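Local atomic coordinates of LasR-specific antiactivator QslA domain-containing protein (PDB entry 4NG2), a protein that probably binds the quorum-sensing regulator LasR specifically and acts as an antiactivator, holding it back from switching on its target genes. Residues E25-L30 against S44-V49; M31-P36 against P50-I55; K57-A62 against E95-T100. All coordinates share one frame; numbering follows the deposited sequence.

In the fold
The three contacts run from the rim of the chain to its centre. Contact 1 lies about 14 Å from the chain centre and is only partly buried; it extends the two-stranded antiparallel sheet beyond its strands, relies on one backbone hydrogen bond and leucine packing, and borders the chain of another protein. Contact 2 is buried and lays strand 31-34 of that same sheet against the start of helix 52-66, mostly through branched aliphatic side chains. Contact 3, about 4 Å from the centre, pairs helix 52-66 with helix 88-107 through small residues and a phenylalanine. Contacts 2 and 3 therefore share helix 52-66, and I34 reaches A97 and T100 between them.

Contact 1 (E25-L30 against S44-V49); sequences ERYKDL and SLLWPV
L30 and W47 meet where the two-stranded antiparallel sheet runs on past its strands: the N-H of W47 donates to L30 O over 3.0 Å, with 158° at the hydrogen. This bond continues the pairing of V32 with L45. The donor stands tilted 34° from the L30 carbonyl plane.

Leucine suits position 30 because its side chain covers the departing backbone. The branch L30 CD2 comes to 3.7 Å from V49 C, while L30 CB lies 3.9 Å from L46 CD1. The same methyl of L46 also touches Y27 CB, at 3.8 Å, and approaches the tyrosine ring obliquely. Y27 CG sits anti to its own carbonyl carbon (chi1 -55°), which sets CG, as well as CB, near L46 CD1, 4.0 Å away.

Y27 is presented by a type II beta turn from E25 to K28, in which it takes the left-handed backbone conformation of the third position. R26 CD covers one face of its ring near the rim. At the ends of the turn K28 NZ and E25 OE1 form a salt bridge, although E25 is poorly ordered.

L46 also makes backbone hydrogen bonds to the chain of another protein, which places this edge in the interface. On the inner side, the indole of W47 runs to helix 88-107, where NE1 is hydrogen-bonded to M89 O.

Contact 2 (M31-P36 against P50-I55); sequences MVEIPP and PAQPAI
V32 and I55 carry most of the apolar packing where strand 31-34 lies against the first turn of helix 52-66, in a strand-on-helix layer of the fold. Their side chains slant across each other, with V32 CG2 at 3.8 Å from I55 CG1. The other valine methyl, CG1, faces the peptide that opens the helix and stands 3.7 Å from Q52 N; the aliphatic Q52 CG lies 4.1 Å from the same V32 CG1. I34 meets the same isoleucine from further along the strand: the two chains cross at about a right angle, and I34 CG1 comes to 3.6 Å from I55 CG2. That methyl is anti to the backbone N of I55, while CG1 is anti to the carbonyl carbon (chi1 -69°), and the two branches thus serve separate neighbours. Beta-branched residues are apt here, being at ease in a strand and offering two contact points close to the backbone.

The helix begins here: A51 is its N-cap residue, and the N-H of I55 bonds to A51 O at 2.9 Å.

One contact is mixed, I55 CG2 lying 3.6 Å from E33 O. E33 points its CB away from the helix, and its carboxylate has a weak hydrogen bond to S44. The chemistry implies a join made largely by hydrocarbon shape, with backbone atoms of the strand and of the helix start also in contact.

Contact 3 (K57-A62 against E95-T100); sequences KGVRQA and EVAFLT
G58 and F98 come within 4.3 Å, CA to CA, as the two helical segments cross at -36° with axes 7.0 Å apart. So close an approach rests on small residues: G58 and A62, one turn apart, form a GxxxA pattern; A97 packs against G58 and V59, while A62 faces F98. Since G58 carries no CB, its backbone can lie directly against F98, whose CA makes a CA-H...O contact of 3.1 Å with G58 O. Beside it, V59 CG2 touches A97 CB at 3.8 Å.

F98 lies beside this approach; its CG is anti to the backbone N (chi1 178°), which directs the side chain toward helix 52-66. The methyl CB of A62 sits over one face of the ring, 3.9 Å from the centroid and displaced toward the rim, in a CH-pi contact; an alanine is compact enough to fit there. Q61 supplies the edge: its CB lies in the ring plane, and its CG is 3.8 Å from F98 CE2, near that plane.

Within segment 95-100, T100 OG1 is hydrogen-bonded to V96 O, which also accepts T100 N from the opposite face of its plane.

Helix 74-83 also borders the phenylalanine, F78 meeting F98 edge-to-face, while L99 of the second subunit packs on F98 as well. Toward the sheet, A97 and T100 rest against I34 of strand 31-34.

Contact 1 (E25-L30 against S44-V49)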
loop_
_atom_site.group_PDB
_atom_site.type_symbol
_atom_site.label_atom_id
_atom_site.label_comp_id
_atom_site.label_asym_id
_atom_site.label_seq_id
_atom_site.Cartn_x
_atom_site.Cartn_y
_atom_site.Cartn_z
ATOM N N GLU E 25 -7.513 -6.003 -20.097
ATOM C CA GLU E 25 -8.219 -5.591 -21.325
ATOM C C GLU E 25 -9.484 -4.733 -21.108
ATOM O O GLU E 25 -9.621 -3.681 -21.731
ATOM C CB GLU E 25 -8.499 -6.784 -22.246
ATOM C CG GLU E 25 -7.719 -6.746 -23.565
ATOM C CD GLU E 25 -8.564 -6.274 -24.741
ATOM O OE1 GLU E 25 -9.489 -5.465 -24.523
ATOM O OE2 GLU E 25 -8.307 -6.727 -25.882
ATOM N N ARG E 26 -10.413 -5.170 -20.258
ATOM C CA ARG E 26 -11.387 -4.218 -19.725
ATOM C C ARG E 26 -10.484 -3.365 -18.850
ATOM O O ARG E 26 -9.391 -3.803 -18.512
ATOM C CB ARG E 26 -12.521 -4.889 -18.922
ATOM C CG ARG E 26 -12.130 -5.502 -17.560
ATOM C CD ARG E 26 -13.325 -5.639 -16.570
ATOM N NE ARG E 26 -14.226 -6.768 -16.847
ATOM C CZ ARG E 26 -14.398 -7.828 -16.053
ATOM N NH1 ARG E 26 -13.734 -7.932 -14.908
ATOM N NH2 ARG E 26 -15.236 -8.795 -16.407
ATOM N N TYR E 27 -10.881 -2.153 -18.500
ATOM C CA TYR E 27 -9.930 -1.252 -17.815
ATOM C C TYR E 27 -8.829 -0.784 -18.774
ATOM O O TYR E 27 -7.795 -0.276 -18.343
ATOM C CB TYR E 27 -9.285 -1.902 -16.557
ATOM C CG TYR E 27 -10.285 -2.425 -15.552
ATOM C CD1 TYR E 27 -11.523 -1.815 -15.405
ATOM C CD2 TYR E 27 -10.011 -3.547 -14.774
ATOM C CE1 TYR E 27 -12.460 -2.282 -14.514
ATOM C CE2 TYR E 27 -10.948 -4.035 -13.871
ATOM C CZ TYR E 27 -12.179 -3.394 -13.744
ATOM O OH TYR E 27 -13.146 -3.846 -12.857
ATOM N N LYS E 28 -9.048 -0.975 -20.072
ATOM C CA LYS E 28 -8.109 -0.493 -21.080
ATOM C C LYS E 28 -7.780 0.965 -20.789
ATOM O O LYS E 28 -6.621 1.348 -20.657
ATOM C CB LYS E 28 -8.735 -0.604 -22.477
ATOM C CG LYS E 28 -8.145 -1.686 -23.382
ATOM C CD LYS E 28 -8.671 -1.554 -24.814
ATOM C CE LYS E 28 -10.177 -1.812 -24.904
ATOM N NZ LYS E 28 -10.513 -3.094 -25.627
ATOM N N ASP E 29 -8.834 1.759 -20.660
ATOM C CA ASP E 29 -8.738 3.210 -20.539
ATOM C C ASP E 29 -8.128 3.702 -19.218
ATOM O O ASP E 29 -7.431 4.727 -19.179
ATOM C CB ASP E 29 -10.137 3.801 -20.707
ATOM C CG ASP E 29 -10.794 3.388 -22.020
ATOM O OD1 ASP E 29 -10.066 3.116 -23.008
ATOM O OD2 ASP E 29 -12.043 3.339 -22.061
ATOM N N LEU E 30 -8.397 2.959 -18.146
ATOM C CA LEU E 30 -7.993 3.336 -16.798
ATOM C C LEU E 30 -6.554 2.985 -16.484
ATOM O O LEU E 30 -6.065 3.305 -15.400
ATOM C CB LEU E 30 -8.910 2.675 -15.780
ATOM C CG LEU E 30 -10.383 3.039 -15.970
ATOM C CD1 LEU E 30 -11.291 2.207 -15.063
ATOM C CD2 LEU E 30 -10.565 4.534 -15.723
ATOM N N SER E 44 3.302 -0.323 -15.128
ATOM C CA SER E 44 1.991 -0.226 -15.753
ATOM C C SER E 44 0.985 -0.422 -14.645
ATOM O O SER E 44 1.011 -1.441 -13.966
ATOM C CB SER E 44 1.823 -1.305 -16.809
ATOM O OG SER E 44 2.985 -1.382 -17.618
ATOM N N LEU E 45 0.098 0.551 -14.469
ATOM C CA LEU E 45 -0.646 0.711 -13.221
ATOM C C LEU E 45 -2.099 0.981 -13.525
ATOM O O LEU E 45 -2.398 1.837 -14.340
ATOM C CB LEU E 45 -0.080 1.914 -12.465
ATOM C CG LEU E 45 0.779 1.790 -11.207
ATOM C CD1 LEU E 45 1.419 0.434 -11.073
ATOM C CD2 LEU E 45 1.820 2.936 -11.129
ATOM N N LEU E 46 -3.004 0.257 -12.878
ATOM C CA LEU E 46 -4.440 0.476 -13.062
ATOM C C LEU E 46 -4.945 1.515 -12.080
ATOM O O LEU E 46 -4.705 1.389 -10.886
ATOM C CB LEU E 46 -5.205 -0.818 -12.827
ATOM C CG LEU E 46 -6.652 -0.625 -12.404
ATOM C CD1 LEU E 46 -7.481 -0.259 -13.599
ATOM C CD2 LEU E 46 -7.174 -1.899 -11.779
ATOM N N TRP E 47 -5.642 2.534 -12.584
ATOM C CA TRP E 47 -6.140 3.639 -11.759
ATOM C C TRP E 47 -7.651 3.727 -11.884
ATOM O O TRP E 47 -8.196 3.467 -12.952
ATOM C CB TRP E 47 -5.520 4.964 -12.187
ATOM C CG TRP E 47 -5.184 5.867 -11.052
ATOM C CD1 TRP E 47 -5.910 6.943 -10.603
ATOM C CD2 TRP E 47 -4.030 5.788 -10.219
ATOM N NE1 TRP E 47 -5.278 7.523 -9.537
ATOM C CE2 TRP E 47 -4.116 6.839 -9.284
ATOM C CE3 TRP E 47 -2.930 4.926 -10.166
ATOM C CZ2 TRP E 47 -3.146 7.044 -8.300
ATOM C CZ3 TRP E 47 -1.969 5.134 -9.195
ATOM C CH2 TRP E 47 -2.078 6.181 -8.278
ATOM N N PRO E 48 -8.332 4.071 -10.784
ATOM C CA PRO E 48 -9.797 4.093 -10.758
ATOM C C PRO E 48 -10.393 5.116 -11.711
ATOM O O PRO E 48 -11.566 4.996 -12.065
ATOM C CB PRO E 48 -10.121 4.470 -9.306
ATOM C CG PRO E 48 -8.922 3.992 -8.530
ATOM C CD PRO E 48 -7.750 4.250 -9.444
ATOM N N VAL E 49 -9.610 6.119 -12.091
ATOM C CA VAL E 49 -10.072 7.100 -13.050
ATOM C C VAL E 49 -8.949 7.380 -14.019
ATOM O O VAL E 49 -7.790 7.106 -13.706
ATOM C CB VAL E 49 -10.492 8.422 -12.371
ATOM C CG1 VAL E 49 -11.413 8.144 -11.204
ATOM C CG2 VAL E 49 -9.277 9.198 -11.917
#

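Contact 2 (M31-P36 against P50-I55)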
loop_
_atom_site.group_PDB
_atom_site.type_symbol
_atom_site.label_atom_id
_atom_site.label_comp_id
_atom_site.label_asym_id
_atom_site.label_seq_id
_atom_site.Cartn_x
_atom_site.Cartn_y
_atom_site.Cartn_z
ATOM N N MET E 31 -5.867 2.343 -17.429
ATOM C CA MET E 31 -4.437 2.039 -17.268
ATOM C C MET E 31 -3.543 3.262 -17.560
ATOM O O MET E 31 -3.839 4.057 -18.444
ATOM C CB MET E 31 -4.027 0.852 -18.158
ATOM C CG MET E 31 -4.671 -0.494 -17.798
ATOM S SD MET E 31 -4.128 -1.224 -16.228
ATOM C CE MET E 31 -2.378 -1.525 -16.465
ATOM N N VAL E 32 -2.448 3.398 -16.819
ATOM C CA VAL E 32 -1.558 4.530 -16.969
ATOM C C VAL E 32 -0.104 4.059 -16.916
ATOM O O VAL E 32 0.201 3.054 -16.267
ATOM C CB VAL E 32 -1.803 5.604 -15.867
ATOM C CG1 VAL E 32 -3.230 6.177 -15.961
ATOM C CG2 VAL E 32 -1.520 5.031 -14.473
ATOM N N GLU E 33 0.798 4.779 -17.584
ATOM C CA GLU E 33 2.197 4.359 -17.654
ATOM C C GLU E 33 3.178 5.367 -17.055
ATOM O O GLU E 33 3.126 6.570 -17.339
ATOM C CB GLU E 33 2.605 4.061 -19.106
ATOM C CG GLU E 33 1.456 3.627 -20.017
ATOM C CD GLU E 33 0.968 2.218 -19.728
ATOM O OE1 GLU E 33 1.795 1.359 -19.335
ATOM O OE2 GLU E 33 -0.248 1.982 -19.892
ATOM N N ILE E 34 4.074 4.850 -16.224
ATOM C CA ILE E 34 5.227 5.584 -15.741
ATOM C C ILE E 34 6.445 5.128 -16.548
ATOM O O ILE E 34 7.082 4.118 -16.219
ATOM C CB ILE E 34 5.447 5.337 -14.247
ATOM C CG1 ILE E 34 4.340 6.037 -13.444
ATOM C CG2 ILE E 34 6.838 5.820 -13.817
ATOM C CD1 ILE E 34 4.361 5.717 -11.988
ATOM N N PRO E 35 6.770 5.877 -17.618
ATOM C CA PRO E 35 7.826 5.501 -18.566
ATOM C C PRO E 35 9.102 5.065 -17.857
ATOM O O PRO E 35 9.338 5.434 -16.713
ATOM C CB PRO E 35 8.069 6.794 -19.349
ATOM C CG PRO E 35 6.782 7.552 -19.236
ATOM C CD PRO E 35 6.235 7.225 -17.884
ATOM N N PRO E 36 9.911 4.249 -18.532
ATOM C CA PRO E 36 11.203 3.760 -18.020
ATOM C C PRO E 36 12.272 4.853 -17.810
ATOM O O PRO E 36 12.322 5.820 -18.560
ATOM C CB PRO E 36 11.642 2.759 -19.094
ATOM C CG PRO E 36 10.343 2.309 -19.745
ATOM C CD PRO E 36 9.484 3.540 -19.753
ATOM N N PRO E 50 -9.284 7.926 -15.203
ATOM C CA PRO E 50 -8.212 8.303 -16.127
ATOM C C PRO E 50 -7.355 9.360 -15.452
ATOM O O PRO E 50 -7.892 10.321 -14.898
ATOM C CB PRO E 50 -8.966 8.888 -17.333
ATOM C CG PRO E 50 -10.305 9.294 -16.804
ATOM C CD PRO E 50 -10.619 8.324 -15.695
ATOM N N ALA E 51 -6.042 9.182 -15.492
ATOM C CA ALA E 51 -5.150 10.022 -14.724
ATOM C C ALA E 51 -3.741 10.114 -15.290
ATOM O O ALA E 51 -2.801 10.437 -14.543
ATOM C CB ALA E 51 -5.101 9.528 -13.265
ATOM N N GLN E 52 -3.582 9.845 -16.588
ATOM C CA GLN E 52 -2.257 9.937 -17.233
ATOM C C GLN E 52 -1.556 11.308 -17.063
ATOM O O GLN E 52 -0.370 11.359 -16.690
ATOM C CB GLN E 52 -2.326 9.528 -18.713
ATOM C CG GLN E 52 -1.536 8.246 -19.035
ATOM C CD GLN E 52 -0.042 8.476 -18.977
ATOM O OE1 GLN E 52 0.418 9.527 -19.389
ATOM N NE2 GLN E 52 0.721 7.506 -18.470
ATOM N N PRO E 53 -2.291 12.422 -17.295
ATOM C CA PRO E 53 -1.691 13.744 -17.051
ATOM C C PRO E 53 -1.207 13.904 -15.618
ATOM O O PRO E 53 -0.059 14.297 -15.435
ATOM C CB PRO E 53 -2.828 14.724 -17.329
ATOM C CG PRO E 53 -3.840 13.944 -18.174
ATOM C CD PRO E 53 -3.705 12.512 -17.712
ATOM N N ALA E 54 -2.032 13.606 -14.617
ATOM C CA ALA E 54 -1.519 13.648 -13.249
ATOM C C ALA E 54 -0.272 12.786 -13.155
ATOM O O ALA E 54 0.710 13.179 -12.557
ATOM C CB ALA E 54 -2.566 13.210 -12.239
ATOM N N ILE E 55 -0.279 11.613 -13.771
ATOM C CA ILE E 55 0.913 10.764 -13.705
ATOM C C ILE E 55 2.127 11.522 -14.262
ATOM O O ILE E 55 3.145 11.699 -13.567
ATOM C CB ILE E 55 0.706 9.374 -14.403
ATOM C CG1 ILE E 55 -0.290 8.516 -13.609
ATOM C CG2 ILE E 55 2.030 8.613 -14.546
ATOM C CD1 ILE E 55 0.310 7.864 -12.388
#

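Contact 3 (K57-A62 against E95-T100)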
loop_
_atom_site.group_PDB
_atom_site.type_symbol
_atom_site.label_atom_id
_atom_site.label_comp_id
_atom_site.label_asym_id
_atom_site.label_seq_id
_atom_site.Cartn_x
_atom_site.Cartn_y
_atom_site.Cartn_z
ATOM N N LYS E 57 2.622 14.677 -14.605
ATOM C CA LYS E 57 3.014 15.839 -13.815
ATOM C C LYS E 57 3.906 15.399 -12.673
ATOM O O LYS E 57 4.870 16.069 -12.324
ATOM C CB LYS E 57 1.809 16.636 -13.290
ATOM C CG LYS E 57 2.202 18.006 -12.687
ATOM C CD LYS E 57 1.000 18.772 -12.108
ATOM C CE LYS E 57 -0.082 19.050 -13.163
ATOM N NZ LYS E 57 -1.120 20.015 -12.675
ATOM N N GLY E 58 3.586 14.255 -12.094
ATOM C CA GLY E 58 4.439 13.694 -11.063
ATOM C C GLY E 58 5.775 13.187 -11.588
ATOM O O GLY E 58 6.774 13.242 -10.874
ATOM N N VAL E 59 5.807 12.660 -12.812
ATOM C CA VAL E 59 7.080 12.217 -13.382
ATOM C C VAL E 59 7.971 13.429 -13.674
ATOM O O VAL E 59 9.084 13.526 -13.153
ATOM C CB VAL E 59 6.903 11.367 -14.656
ATOM C CG1 VAL E 59 8.266 11.027 -15.245
ATOM C CG2 VAL E 59 6.143 10.095 -14.342
ATOM N N ARG E 60 7.469 14.366 -14.475
ATOM C CA ARG E 60 8.229 15.577 -14.774
ATOM C C ARG E 60 8.652 16.328 -13.516
ATOM O O ARG E 60 9.800 16.756 -13.392
ATOM C CB ARG E 60 7.458 16.524 -15.709
ATOM C CG ARG E 60 8.264 17.776 -16.074
ATOM C CD ARG E 60 7.542 18.668 -17.073
ATOM N NE ARG E 60 7.557 18.122 -18.434
ATOM C CZ ARG E 60 6.779 18.553 -19.428
ATOM N NH1 ARG E 60 5.912 19.540 -19.225
ATOM N NH2 ARG E 60 6.866 17.998 -20.627
ATOM N N GLN E 61 7.723 16.501 -12.587
ATOM C CA GLN E 61 8.041 17.220 -11.369
ATOM C C GLN E 61 9.278 16.655 -10.706
ATOM O O GLN E 61 10.099 17.398 -10.200
ATOM C CB GLN E 61 6.892 17.161 -10.369
ATOM C CG GLN E 61 7.166 18.032 -9.186
ATOM C CD GLN E 61 7.528 19.423 -9.639
ATOM O OE1 GLN E 61 6.651 20.270 -9.874
ATOM N NE2 GLN E 61 8.830 19.664 -9.807
ATOM N N ALA E 62 9.380 15.334 -10.685
ATOM C CA ALA E 62 10.494 14.638 -10.030
ATOM C C ALA E 62 11.797 14.717 -10.836
ATOM O O ALA E 62 12.884 14.865 -10.271
ATOM C CB ALA E 62 10.121 13.176 -9.775
ATOM N N GLU E 95 1.600 11.451 -6.675
ATOM C CA GLU E 95 2.525 10.977 -5.648
ATOM C C GLU E 95 3.191 9.683 -6.079
ATOM O O GLU E 95 4.399 9.506 -5.907
ATOM C CB GLU E 95 1.803 10.717 -4.330
ATOM C CG GLU E 95 1.098 11.912 -3.745
ATOM C CD GLU E 95 0.339 11.571 -2.475
ATOM O OE1 GLU E 95 -0.058 10.391 -2.284
ATOM O OE2 GLU E 95 0.143 12.491 -1.661
ATOM N N VAL E 96 2.377 8.771 -6.612
ATOM C CA VAL E 96 2.865 7.487 -7.075
ATOM C C VAL E 96 3.904 7.702 -8.187
ATOM O O VAL E 96 4.985 7.133 -8.134
ATOM C CB VAL E 96 1.710 6.529 -7.512
ATOM C CG1 VAL E 96 2.259 5.294 -8.209
ATOM C CG2 VAL E 96 0.903 6.095 -6.310
ATOM N N ALA E 97 3.605 8.561 -9.157
ATOM C CA ALA E 97 4.536 8.793 -10.268
ATOM C C ALA E 97 5.856 9.392 -9.792
ATOM O O ALA E 97 6.927 8.888 -10.112
ATOM C CB ALA E 97 3.905 9.676 -11.324
ATOM N N PHE E 98 5.759 10.464 -9.010
ATOM C CA PHE E 98 6.916 11.213 -8.505
ATOM C C PHE E 98 7.842 10.308 -7.683
ATOM O O PHE E 98 9.079 10.388 -7.774
ATOM C CB PHE E 98 6.380 12.379 -7.669
ATOM C CG PHE E 98 7.420 13.237 -7.026
ATOM C CD1 PHE E 98 8.102 12.801 -5.907
ATOM C CD2 PHE E 98 7.660 14.530 -7.494
ATOM C CE1 PHE E 98 9.055 13.626 -5.287
ATOM C CE2 PHE E 98 8.600 15.365 -6.881
ATOM C CZ PHE E 98 9.294 14.920 -5.777
ATOM N N LEU E 99 7.244 9.437 -6.879
ATOM C CA LEU E 99 8.028 8.562 -6.016
ATOM C C LEU E 99 8.644 7.415 -6.814
ATOM O O LEU E 99 9.778 7.039 -6.576
ATOM C CB LEU E 99 7.191 8.077 -4.829
ATOM C CG LEU E 99 7.116 9.152 -3.730
ATOM C CD1 LEU E 99 5.875 9.038 -2.852
ATOM C CD2 LEU E 99 8.366 9.114 -2.873
ATOM N N THR E 100 7.912 6.893 -7.788
ATOM C CA THR E 100 8.457 5.875 -8.674
ATOM C C THR E 100 9.677 6.398 -9.425
ATOM O O THR E 100 10.670 5.677 -9.608
ATOM C CB THR E 100 7.422 5.399 -9.676
ATOM O OG1 THR E 100 6.392 4.699 -8.977
ATOM C CG2 THR E 100 8.052 4.463 -10.681
#